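Local coordinates for protein putative L-alanine-DL-glutamate epimerase (Burkholderia xenovorans, PDB 3GO2) that binds magnesium and, as a member of the mandelate racemase/muconate lactonizing enzyme family, is probably a racemase or epimerase, at residues G33-F37 / A90-A94; S43-V49 / V83-G87; L96-K101 / P373-D378; R200-E204 / E235-F239; E354-H358 / T377-A383. All coordinates share one frame; numbering follows the deposited sequence. Where two conformers were deposited one is given.

Contact 1: residues G33-F37 / A90-A94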
# COMPACT_ATOMS: atom_id res chain seq x y z
N GLY A 33 30.55 -37.55 9.64
CA GLY A 33 30.22 -36.25 9.08
C GLY A 33 30.58 -35.16 10.09
O GLY A 33 30.36 -35.31 11.30
N TRP A 34 31.13 -34.06 9.57
CA TRP A 34 31.58 -32.94 10.36
C TRP A 34 30.95 -31.63 9.92
O TRP A 34 30.69 -31.41 8.72
CB TRP A 34 33.08 -32.74 10.16
CG TRP A 34 33.99 -33.78 10.75
CD1 TRP A 34 34.59 -34.83 10.09
CD2 TRP A 34 34.45 -33.84 12.10
NE1 TRP A 34 35.39 -35.53 10.96
CE2 TRP A 34 35.31 -34.95 12.20
CE3 TRP A 34 34.20 -33.08 13.24
CZ2 TRP A 34 35.93 -35.29 13.38
CZ3 TRP A 34 34.82 -33.43 14.42
CH2 TRP A 34 35.68 -34.52 14.48
N SER A 35 30.72 -30.77 10.90
CA SER A 35 30.50 -29.35 10.61
C SER A 35 31.28 -28.50 11.59
O SER A 35 31.83 -29.00 12.58
CB SER A 35 29.00 -29.01 10.71
OG SER A 35 28.55 -29.08 12.05
N GLU A 36 31.34 -27.21 11.30
CA GLU A 36 31.96 -26.24 12.20
C GLU A 36 30.87 -25.24 12.54
O GLU A 36 30.03 -24.95 11.70
CB GLU A 36 33.19 -25.60 11.58
CG GLU A 36 33.86 -24.56 12.49
CD GLU A 36 35.11 -23.94 11.88
OE1 GLU A 36 35.61 -24.46 10.89
OE2 GLU A 36 35.58 -22.91 12.43
N PHE A 37 30.82 -24.80 13.79
CA PHE A 37 29.89 -23.74 14.23
C PHE A 37 30.61 -22.77 15.17
O PHE A 37 31.77 -22.95 15.49
CB PHE A 37 28.61 -24.34 14.85
CG PHE A 37 28.81 -25.05 16.16
CD1 PHE A 37 28.57 -24.41 17.38
CD2 PHE A 37 29.21 -26.36 16.18
CE1 PHE A 37 28.69 -25.10 18.59
CE2 PHE A 37 29.38 -27.04 17.39
CZ PHE A 37 29.14 -26.40 18.60
N ALA A 90 24.02 -26.42 12.34
CA ALA A 90 25.27 -27.16 12.54
C ALA A 90 25.07 -28.66 12.38
O ALA A 90 25.91 -29.40 11.78
CB ALA A 90 25.83 -26.85 13.93
N ILE A 91 23.96 -29.16 12.92
CA ILE A 91 23.64 -30.57 12.75
C ILE A 91 23.35 -30.89 11.28
O ILE A 91 23.81 -31.90 10.77
CB ILE A 91 22.51 -31.02 13.66
CG1 ILE A 91 22.96 -30.89 15.12
CG2 ILE A 91 22.06 -32.46 13.32
CD1 ILE A 91 21.82 -31.19 16.16
N GLU A 92 22.59 -30.03 10.61
CA GLU A 92 22.32 -30.18 9.19
C GLU A 92 23.60 -30.32 8.40
O GLU A 92 23.72 -31.17 7.53
CB GLU A 92 21.49 -29.00 8.67
CG GLU A 92 21.28 -29.07 7.15
CD GLU A 92 20.19 -28.16 6.67
OE1 GLU A 92 20.51 -27.14 6.03
OE2 GLU A 92 19.03 -28.50 6.93
N ASN A 93 24.57 -29.47 8.71
CA ASN A 93 25.79 -29.47 7.95
C ASN A 93 26.61 -30.74 8.20
O ASN A 93 27.27 -31.21 7.29
CB ASN A 93 26.58 -28.20 8.18
CG ASN A 93 25.99 -27.04 7.46
OD1 ASN A 93 25.29 -27.22 6.45
ND2 ASN A 93 26.30 -25.82 7.93
N ALA A 94 26.51 -31.33 9.38
CA ALA A 94 27.20 -32.60 9.66
C ALA A 94 26.47 -33.75 8.97
O ALA A 94 27.10 -34.65 8.44
CB ALA A 94 27.31 -32.85 11.18
O HOH W 1 27.44 -25.33 10.58
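Gly33 opens the contact by laying its backbone against Ala94, near the start of a strand that packs on a helix. The motif belongs to the N-terminal capping domain of the enolase superfamily. There a three-stranded antiparallel sheet is backed by helices, and edge strand 32-37 packs against helix 82-103, running roughly antiparallel to it. The axes of the two short segments pass 6.5 Å apart, with their directions at 148°. Gly33 CA makes a CA-H...O contact of 3.6 Å to Ala94 O. Gly33, with no side chain, lets the strand lie close to this carbonyl. Trp34 starts away from the helix and its indole packs on Asp378 and Pro379. It touches the helix through its backbone, with its O 3.8 Å from Ala94 CA. Ser35 faces the helix and carries the polar bond of the contact. Its OG lies between the backbone N and the carbonyl carbon (chi1 69°), which aims the hydroxyl at Ala90 O. Ser35 CB also rests 3.6 Å from Asn93 CB. Glu36 starts away, and its carboxylate accepts bonds from Gly322 N and Cys325 N. Its backbone O still reaches the helix through a water, which donates to it and accepts from Asn93 ND2. Asn93 OD1 is taken by Val298. Phe37 faces the helix again and sets its CB 3.9 Å from Ala90 CB, while its ring also lies on Val46. Ala90 O accepts two bonds from opposite faces of its carbonyl plane, one from Ala94 N of the helix and one from Ser35 OG at 2.7 Å.

Contact 2: residues S43-V49 / V83-G87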
# COMPACT_ATOMS: atom_id res chain seq x y z
N SER A 43 26.62 -15.55 20.17
CA SER A 43 25.81 -16.77 20.13
C SER A 43 26.13 -17.77 21.25
O SER A 43 26.39 -18.94 20.99
CB SER A 43 25.97 -17.44 18.76
OG SER A 43 25.61 -16.59 17.70
N PRO A 44 26.06 -17.34 22.53
CA PRO A 44 26.19 -18.32 23.60
C PRO A 44 25.06 -19.36 23.57
O PRO A 44 23.92 -19.00 23.27
CB PRO A 44 26.05 -17.47 24.87
CG PRO A 44 25.25 -16.27 24.44
CD PRO A 44 25.65 -16.01 23.02
N GLY A 45 25.37 -20.61 23.88
CA GLY A 45 24.35 -21.64 24.02
C GLY A 45 24.20 -22.62 22.86
O GLY A 45 23.43 -23.60 22.97
N VAL A 46 24.87 -22.37 21.73
CA VAL A 46 24.69 -23.26 20.56
C VAL A 46 25.04 -24.72 20.88
O VAL A 46 24.33 -25.64 20.50
CB VAL A 46 25.51 -22.80 19.31
CG1 VAL A 46 25.21 -23.72 18.14
CG2 VAL A 46 25.16 -21.33 18.96
N THR A 47 26.14 -24.91 21.60
CA THR A 47 26.55 -26.26 21.99
C THR A 47 25.46 -26.97 22.78
O THR A 47 25.18 -28.15 22.57
CB THR A 47 27.88 -26.26 22.78
OG1 THR A 47 28.92 -25.59 22.03
CG2 THR A 47 28.29 -27.70 23.14
N ALA A 48 24.81 -26.24 23.69
CA ALA A 48 23.76 -26.85 24.51
C ALA A 48 22.56 -27.29 23.68
O ALA A 48 21.97 -28.33 23.94
CB ALA A 48 23.33 -25.89 25.61
N VAL A 49 22.19 -26.47 22.70
CA VAL A 49 21.15 -26.82 21.75
C VAL A 49 21.48 -28.10 20.99
O VAL A 49 20.66 -29.03 20.89
CB VAL A 49 20.89 -25.66 20.72
CG1 VAL A 49 19.88 -26.10 19.67
CG2 VAL A 49 20.43 -24.39 21.46
N VAL A 83 20.12 -18.83 18.35
CA VAL A 83 21.01 -19.92 18.75
C VAL A 83 20.38 -21.30 18.57
O VAL A 83 21.08 -22.24 18.25
CB VAL A 83 21.58 -19.73 20.17
CG1 VAL A 83 22.53 -18.53 20.24
CG2 VAL A 83 20.54 -19.58 21.14
N VAL A 84 19.06 -21.42 18.72
CA VAL A 84 18.37 -22.67 18.43
C VAL A 84 18.58 -23.02 16.95
O VAL A 84 18.95 -24.13 16.62
CB VAL A 84 16.88 -22.57 18.73
CG1 VAL A 84 16.06 -23.66 17.97
CG2 VAL A 84 16.64 -22.62 20.24
N SER A 85 18.32 -22.05 16.08
CA SER A 85 18.47 -22.31 14.66
C SER A 85 19.94 -22.56 14.27
O SER A 85 20.21 -23.37 13.36
CB SER A 85 17.84 -21.20 13.82
OG SER A 85 16.43 -21.28 13.89
N GLU A 86 20.88 -21.93 14.96
CA GLU A 86 22.31 -22.22 14.73
C GLU A 86 22.63 -23.67 15.09
O GLU A 86 23.40 -24.33 14.39
CB GLU A 86 23.23 -21.31 15.52
CG GLU A 86 23.22 -19.87 15.09
CD GLU A 86 24.17 -19.04 15.87
OE1 GLU A 86 25.36 -19.43 16.01
OE2 GLU A 86 23.75 -17.95 16.39
N GLY A 87 22.03 -24.19 16.15
CA GLY A 87 22.30 -25.58 16.50
C GLY A 87 21.76 -26.53 15.45
O GLY A 87 22.42 -27.51 15.07
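Ser43 and Glu86 make the single direct hydrogen bond of this contact. Ser43 OG donates to Glu86 OE2 over 2.7 Å, and the oxygen receives it on its syn lone pair, the side of OE1. Ser43 OG sits beside its own backbone N (chi1 -58°), which turns it to the carboxylate. Phe41 O is a further partner of this hydroxyl. The nearest approach of the Glu86 side chain to a bound magnesium ion is about 7 Å.

The apolar contacts are made by valine branches. Val83 CG1 fits against the turn before helix 46-57, 3.7 Å from Ser43 CA and 4.0 Å from Val46 CG2. Val46 crosses the Glu86 side chain at about a right angle, with its CG2 3.9 Å from Glu86 CB. Here the start of helix 46-57 packs on helix 82-103 in the N-terminal domain of the mandelate racemase/muconate lactonizing enzyme fold. Val49 CG1 lies over the backbone of helix 82-103, 3.7 Å from Val84 O and 4.0 Å from Gly87 CA. The absence of a side chain on Gly87 permits this approach.

Backbone shape sets up the rest. Residues 43 to 46 form a type II turn, and Gly45 is the N-cap of the helix. Pro44 O is buried against Val83 CG1 at 3.4 Å and has no polar partner. A second subunit covers part of this region, with Val83 packing on Val83 of that subunit.

Contact 3: residues L96-K101 / P373-D378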
# COMPACT_ATOMS: atom_id res chain seq x y z
N LEU A 96 24.81 -33.45 6.14
CA LEU A 96 25.13 -33.36 4.71
C LEU A 96 26.49 -33.98 4.42
O LEU A 96 26.65 -34.74 3.45
CB LEU A 96 25.09 -31.92 4.22
CG LEU A 96 23.71 -31.28 4.15
CD1 LEU A 96 23.89 -29.76 3.97
CD2 LEU A 96 22.85 -31.89 3.00
N ASP A 97 27.48 -33.66 5.25
CA ASP A 97 28.81 -34.23 5.08
C ASP A 97 28.74 -35.77 5.09
O ASP A 97 29.35 -36.48 4.25
CB ASP A 97 29.73 -33.76 6.19
CG ASP A 97 31.19 -34.04 5.91
OD1 ASP A 97 31.61 -33.96 4.73
OD2 ASP A 97 31.93 -34.32 6.89
N ALA A 98 28.03 -36.31 6.08
CA ALA A 98 27.92 -37.76 6.24
C ALA A 98 27.19 -38.42 5.06
O ALA A 98 27.58 -39.49 4.58
CB ALA A 98 27.25 -38.11 7.57
N LYS A 99 26.15 -37.76 4.58
CA LYS A 99 25.41 -38.25 3.44
C LYS A 99 26.26 -38.24 2.17
O LYS A 99 26.29 -39.23 1.44
CB LYS A 99 24.16 -37.42 3.22
CG LYS A 99 23.30 -37.92 2.07
CD LYS A 99 21.92 -37.27 2.06
CE LYS A 99 20.97 -37.89 1.06
NZ LYS A 99 19.52 -37.45 1.13
N ALA A 100 26.96 -37.14 1.92
CA ALA A 100 27.83 -37.05 0.77
C ALA A 100 28.94 -38.11 0.85
O ALA A 100 29.22 -38.77 -0.14
CB ALA A 100 28.43 -35.65 0.64
N LYS A 101 29.54 -38.29 2.02
CA LYS A 101 30.58 -39.33 2.18
C LYS A 101 30.00 -40.72 1.94
O LYS A 101 30.66 -41.61 1.32
CB LYS A 101 31.23 -39.21 3.56
CG LYS A 101 32.24 -38.05 3.63
CD LYS A 101 32.59 -37.70 5.07
CE LYS A 101 33.70 -36.72 5.13
NZ LYS A 101 33.97 -36.25 6.55
N PRO A 373 35.13 -36.48 -1.23
CA PRO A 373 33.81 -36.74 -0.66
C PRO A 373 33.56 -35.87 0.58
O PRO A 373 34.44 -35.76 1.44
CB PRO A 373 33.85 -38.22 -0.30
CG PRO A 373 34.86 -38.80 -1.30
CD PRO A 373 35.89 -37.73 -1.45
N GLY A 374 32.38 -35.30 0.67
CA GLY A 374 32.03 -34.42 1.77
C GLY A 374 32.40 -32.97 1.48
O GLY A 374 32.46 -32.54 0.34
N TRP A 375 32.62 -32.20 2.54
CA TRP A 375 32.91 -30.79 2.44
C TRP A 375 34.26 -30.49 1.82
O TRP A 375 34.41 -29.45 1.16
CB TRP A 375 32.83 -30.10 3.80
CG TRP A 375 31.47 -30.08 4.42
CD1 TRP A 375 31.16 -30.51 5.67
CD2 TRP A 375 30.25 -29.54 3.87
NE1 TRP A 375 29.81 -30.32 5.93
CE2 TRP A 375 29.23 -29.73 4.83
CE3 TRP A 375 29.93 -28.90 2.66
CZ2 TRP A 375 27.91 -29.30 4.62
CZ3 TRP A 375 28.59 -28.49 2.46
CH2 TRP A 375 27.61 -28.71 3.41
N GLY A 376 35.24 -31.38 2.04
CA GLY A 376 36.58 -31.16 1.48
C GLY A 376 37.70 -31.06 2.50
O GLY A 376 38.87 -30.94 2.14
N THR A 377 37.35 -31.06 3.79
CA THR A 377 38.36 -31.10 4.86
C THR A 377 37.71 -31.67 6.11
O THR A 377 36.50 -31.56 6.28
CB THR A 377 38.96 -29.70 5.08
OG1 THR A 377 40.17 -29.79 5.84
CG2 THR A 377 37.97 -28.79 5.85
N ASP A 378 38.51 -32.31 6.96
CA ASP A 378 38.06 -32.88 8.22
C ASP A 378 38.87 -32.27 9.35
O ASP A 378 40.08 -32.12 9.24
CB ASP A 378 38.30 -34.39 8.25
CG ASP A 378 37.44 -35.14 7.25
OD1 ASP A 378 36.24 -34.79 7.10
OD2 ASP A 378 37.97 -36.11 6.64
O HOH W 2 34.38 -33.03 5.30
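Asp97 lies against one face of the Trp375 indole. Its carboxylate and the ring plane are only 16° apart. Here helix 82-103 of the N-terminal domain meets the loop 373-378 between strand 366-368 and helix 381-386, in the C-terminal part of this two-domain enolase-superfamily fold. Asp97 CA is over the ring face, and its CB is 3.5 Å from Trp375 NE1. With CG anti to the backbone N (chi1 -167°), the carboxylate swings toward the loop. There OD1 accepts the N-H of Trp375 at 3.0 Å, on its anti side and 33° out of the carboxylate plane. Leu96 meets the benzene half of the indole obliquely, with its CB 3.9 Å from CZ2.

The extended Lys101 chain reaches from the helix over to the loop and meets Asp378 from the opposite direction. Its CG passes 3.9 Å from Pro373 O on the way. The ammonium links Asp97 and Asp378 in a salt-bridge network, and Val32 O also binds it. It probably offsets the mutual repulsion of the two carboxylates. Gly374, without a side chain, fits closely beside Asp97 and Lys101. Trp34 N is a further donor to Asp97 OD2. Lys101 NZ lies 2.8 Å from Asp97 OD2 and 2.8 Å from Asp378 OD1.

Contact 4: residues R200-E204 / E235-F239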
# COMPACT_ATOMS: atom_id res chain seq x y z
N ARG A 200 36.93 8.21 6.68
CA ARG A 200 37.54 8.76 5.48
C ARG A 200 39.08 8.53 5.45
O ARG A 200 39.62 8.07 4.43
CB ARG A 200 37.25 10.25 5.36
CG ARG A 200 38.01 10.87 4.21
CD ARG A 200 37.76 12.34 4.06
NE ARG A 200 36.44 12.65 3.52
CZ ARG A 200 35.96 12.26 2.34
NH1 ARG A 200 36.65 11.50 1.50
NH2 ARG A 200 34.74 12.65 1.99
N ALA A 201 39.76 8.88 6.54
CA ALA A 201 41.23 8.74 6.59
C ALA A 201 41.64 7.28 6.33
O ALA A 201 42.56 7.02 5.54
CB ALA A 201 41.79 9.25 7.93
N HIS A 202 40.97 6.35 7.03
CA HIS A 202 41.23 4.92 6.88
C HIS A 202 41.02 4.40 5.46
O HIS A 202 41.89 3.73 4.89
CB HIS A 202 40.35 4.14 7.86
CG HIS A 202 40.56 2.67 7.84
ND1 HIS A 202 41.40 2.02 8.73
CD2 HIS A 202 40.00 1.69 7.08
CE1 HIS A 202 41.37 0.72 8.48
NE2 HIS A 202 40.53 0.50 7.49
N LEU A 203 39.86 4.71 4.90
CA LEU A 203 39.55 4.28 3.57
C LEU A 203 40.46 4.91 2.50
O LEU A 203 40.81 4.26 1.53
CB LEU A 203 38.07 4.58 3.26
CG LEU A 203 37.09 3.68 3.99
CD1 LEU A 203 35.66 4.26 3.83
CD2 LEU A 203 37.15 2.28 3.41
N GLU A 204 40.85 6.17 2.69
CA GLU A 204 41.79 6.83 1.75
C GLU A 204 43.16 6.13 1.73
O GLU A 204 43.74 5.93 0.65
CB GLU A 204 41.91 8.32 2.03
CG GLU A 204 40.68 9.07 1.52
CD GLU A 204 40.65 10.54 1.88
OE1 GLU A 204 41.47 10.96 2.73
OE2 GLU A 204 39.82 11.27 1.29
N GLU A 235 29.03 11.27 3.64
CA GLU A 235 30.46 11.52 3.76
C GLU A 235 31.25 10.81 2.65
O GLU A 235 32.20 11.38 2.08
CB GLU A 235 30.96 11.07 5.12
CG GLU A 235 32.48 11.17 5.32
CD GLU A 235 33.01 12.59 5.41
OE1 GLU A 235 32.34 13.44 6.03
OE2 GLU A 235 34.12 12.86 4.89
N LEU A 236 30.88 9.57 2.37
CA LEU A 236 31.63 8.70 1.46
C LEU A 236 31.00 8.63 0.09
O LEU A 236 31.20 7.67 -0.66
CB LEU A 236 31.73 7.30 2.06
CG LEU A 236 32.36 7.22 3.45
CD1 LEU A 236 32.31 5.78 3.95
CD2 LEU A 236 33.80 7.80 3.47
N ALA A 237 30.25 9.66 -0.28
CA ALA A 237 29.45 9.60 -1.49
C ALA A 237 30.29 9.42 -2.75
O ALA A 237 29.85 8.79 -3.72
CB ALA A 237 28.62 10.87 -1.60
N ASP A 238 31.51 9.97 -2.72
CA ASP A 238 32.39 9.95 -3.90
C ASP A 238 33.43 8.82 -3.88
O ASP A 238 34.30 8.73 -4.76
CB ASP A 238 33.10 11.30 -4.00
CG ASP A 238 32.16 12.41 -4.39
OD1 ASP A 238 32.50 13.58 -4.11
OD2 ASP A 238 31.09 12.13 -4.97
N PHE A 239 33.37 7.96 -2.87
CA PHE A 239 34.27 6.82 -2.81
C PHE A 239 33.78 5.70 -3.69
O PHE A 239 32.57 5.50 -3.84
CB PHE A 239 34.32 6.29 -1.39
CG PHE A 239 35.38 6.89 -0.59
CD1 PHE A 239 36.62 6.29 -0.52
CD2 PHE A 239 35.13 8.06 0.11
CE1 PHE A 239 37.61 6.84 0.24
CE2 PHE A 239 36.12 8.63 0.87
CZ PHE A 239 37.35 8.02 0.95
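Leu203 and Leu236 form the buried side of this contact. Their side chains cross at about a right angle, with CD1 of Leu203 3.7 Å from CD1 of Leu236. Both also touch Leu218 of strand 215-219. Next to them Leu203 CB meets the Phe239 ring obliquely, 3.8 Å from CE1. Phe239 faces the helix at the end of the type I turn 236-239.

The pairing is part of the outer layer of the enolase-superfamily barrel. Helix 193-210 rests on the loop between helix 226-235 and strand 243-245, so successive beta-alpha units are joined on the outside.

The more open side is polar. Glu204, exposed to solvent, brings CG to the edge of the Phe239 ring, 3.5 Å from CZ. Arg200 bends at chi3 (-73°), bringing its guanidinium past the edge of the Phe239 ring to Glu235. Its NE donates to Glu235 OE2 over 2.7 Å, meeting that oxygen nearly along its C-O axis. A weak bond from NH2 goes to the same oxygen. The guanidinium and carboxylate planes are 68° apart, unlike a flat two-pronged pair. NH1 lies near the Phe239 ring plane at its edge and bridges to Glu204 OE2 at 3.2 Å, from above that carboxylate.

Contact 5: residues E354-H358 / T377-A383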
# COMPACT_ATOMS: atom_id res chain seq x y z
N GLU A 354 47.25 -27.33 11.12
CA GLU A 354 47.32 -28.50 12.00
C GLU A 354 45.93 -29.07 12.30
O GLU A 354 45.78 -30.27 12.49
CB GLU A 354 48.01 -28.10 13.33
CG GLU A 354 48.37 -29.24 14.31
CD GLU A 354 48.73 -28.74 15.73
OE1 GLU A 354 49.01 -27.53 15.91
OE2 GLU A 354 48.72 -29.56 16.68
N LEU A 355 44.92 -28.19 12.37
CA LEU A 355 43.60 -28.57 12.86
C LEU A 355 42.78 -29.32 11.83
O LEU A 355 41.79 -29.95 12.20
CB LEU A 355 42.80 -27.33 13.28
CG LEU A 355 43.38 -26.55 14.46
CD1 LEU A 355 42.65 -25.22 14.61
CD2 LEU A 355 43.30 -27.37 15.74
N PHE A 356 43.16 -29.23 10.56
CA PHE A 356 42.36 -29.79 9.49
C PHE A 356 43.20 -30.63 8.53
O PHE A 356 44.39 -30.36 8.32
CB PHE A 356 41.69 -28.65 8.70
CG PHE A 356 40.80 -27.77 9.55
CD1 PHE A 356 39.52 -28.17 9.88
CD2 PHE A 356 41.27 -26.56 10.06
CE1 PHE A 356 38.70 -27.37 10.67
CE2 PHE A 356 40.45 -25.75 10.83
CZ PHE A 356 39.16 -26.18 11.15
N THR A 357 42.56 -31.61 7.91
CA THR A 357 43.27 -32.48 6.97
C THR A 357 43.69 -31.75 5.70
O THR A 357 44.80 -31.99 5.19
CB THR A 357 42.44 -33.72 6.62
OG1 THR A 357 41.17 -33.31 6.12
CG2 THR A 357 42.27 -34.67 7.83
N HIS A 358 42.84 -30.86 5.21
CA HIS A 358 43.11 -30.06 4.00
C HIS A 358 42.85 -28.58 4.20
O HIS A 358 41.94 -28.18 4.92
CB HIS A 358 42.22 -30.53 2.84
CG HIS A 358 42.41 -31.97 2.50
ND1 HIS A 358 43.48 -32.42 1.74
CD2 HIS A 358 41.68 -33.07 2.81
CE1 HIS A 358 43.40 -33.73 1.61
NE2 HIS A 358 42.31 -34.15 2.23
N THR A 377 37.35 -31.06 3.79
CA THR A 377 38.36 -31.10 4.86
C THR A 377 37.71 -31.67 6.11
O THR A 377 36.50 -31.56 6.28
CB THR A 377 38.96 -29.70 5.08
OG1 THR A 377 40.17 -29.79 5.84
CG2 THR A 377 37.97 -28.79 5.85
N ASP A 378 38.51 -32.31 6.96
CA ASP A 378 38.06 -32.88 8.22
C ASP A 378 38.87 -32.27 9.35
O ASP A 378 40.08 -32.12 9.24
CB ASP A 378 38.30 -34.39 8.25
CG ASP A 378 37.44 -35.14 7.25
OD1 ASP A 378 36.24 -34.79 7.10
OD2 ASP A 378 37.97 -36.11 6.64
N PRO A 379 38.21 -31.89 10.45
CA PRO A 379 38.96 -31.59 11.67
C PRO A 379 39.74 -32.82 12.11
O PRO A 379 39.32 -33.95 11.86
CB PRO A 379 37.86 -31.24 12.69
CG PRO A 379 36.67 -30.89 11.84
CD PRO A 379 36.76 -31.76 10.64
N VAL A 380 40.87 -32.57 12.75
CA VAL A 380 41.77 -33.63 13.23
C VAL A 380 41.67 -33.70 14.76
O VAL A 380 42.06 -32.77 15.45
CB VAL A 380 43.20 -33.38 12.78
CG1 VAL A 380 44.16 -34.50 13.31
CG2 VAL A 380 43.25 -33.29 11.22
N GLU A 381 41.13 -34.80 15.27
CA GLU A 381 40.84 -34.90 16.70
C GLU A 381 42.05 -34.72 17.61
O GLU A 381 41.94 -34.04 18.63
CB GLU A 381 40.06 -36.17 17.01
CG GLU A 381 38.66 -35.99 16.49
CD GLU A 381 37.94 -37.24 16.21
OE1 GLU A 381 37.08 -37.55 17.05
OE2 GLU A 381 38.20 -37.88 15.13
N GLU A 382 43.17 -35.36 17.29
CA GLU A 382 44.37 -35.18 18.12
C GLU A 382 44.80 -33.70 18.16
O GLU A 382 45.24 -33.19 19.21
CB GLU A 382 45.50 -36.07 17.62
CG GLU A 382 46.74 -36.01 18.51
CD GLU A 382 47.82 -36.98 18.12
OE1 GLU A 382 47.71 -37.64 17.06
OE2 GLU A 382 48.79 -37.09 18.92
N ALA A 383 44.69 -33.03 17.02
CA ALA A 383 45.13 -31.63 16.92
C ALA A 383 44.18 -30.71 17.70
O ALA A 383 44.62 -29.77 18.36
CB ALA A 383 45.24 -31.19 15.48
O HOH W 3 39.83 -35.31 4.87
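Leu355 O and Val380 N form the first of two backbone bonds that tie these segments, at 2.8 Å with the donor above the carbonyl plane. Thr357 N to Asp378 O is the second, 2.9 Å long and in the carbonyl plane. Between them Phe356 and Pro379 make one antiparallel bridge of the non-hydrogen-bonded kind, so the loops beside two short helices are held together in the C-terminal part of the enolase-like domain. The bridge also has two CA-H...O contacts, Pro379 CA to Leu355 O and Phe356 CA to Asp378 O.

Side chains extend this pairing. Thr377 OG1, anti to its backbone N, donates to His358 O at 2.6 Å, in the carbonyl plane and on a lone pair. Thr357 OG1 lies between its backbone N and carbonyl carbon (chi1 55°), where it accepts the N-H of Asp378 at 3.0 Å. A water joins the same hydroxyl to OD2 of Asp378, whose OD1 is held by Lys101. Thr357 CG2 lies 3.8 Å from Val380 CG2. The edge of the His358 ring faces Thr377 CA.

Packing follows farther along. Ala383 sets its CB 3.2 Å from Glu354 O. Phe356 CE1 is 4.2 Å from Pro379 CG, and both residues rest on Leu324 of helix 323-335. Leu355 packs on Tyr20, and Pro379 on Phe22, both of strand 19-27, so the N-terminal sheet backs the pair. The Glu354 chain passes Ala383, with CG 3.9 Å from Ala383 CB, and its OE1 is hydrogen-bonded to His387 NE2.

Overall arrangement
Contacts 1, 2 and 3 all use helix 82-103. Contacts 1 and 2 are buried within the N-terminal domain and rely on small residues, valines and single serine bonds. Contact 3 is also largely buried, but joins that helix to the C-terminal loop through a salt-bridge network and a buried tryptophan. Contacts 3 and 5 share Thr377 and Asp378, and contact 5 is partly exposed and held mainly by backbone bonds. Trp34 of contact 1 touches both: its N binds Asp97 and its ring lies on Pro379. Contact 4 stands apart on the barrel exterior, its centre about 40 Å from that of contact 1, with a leucine pair inside and a salt-bridge network outside.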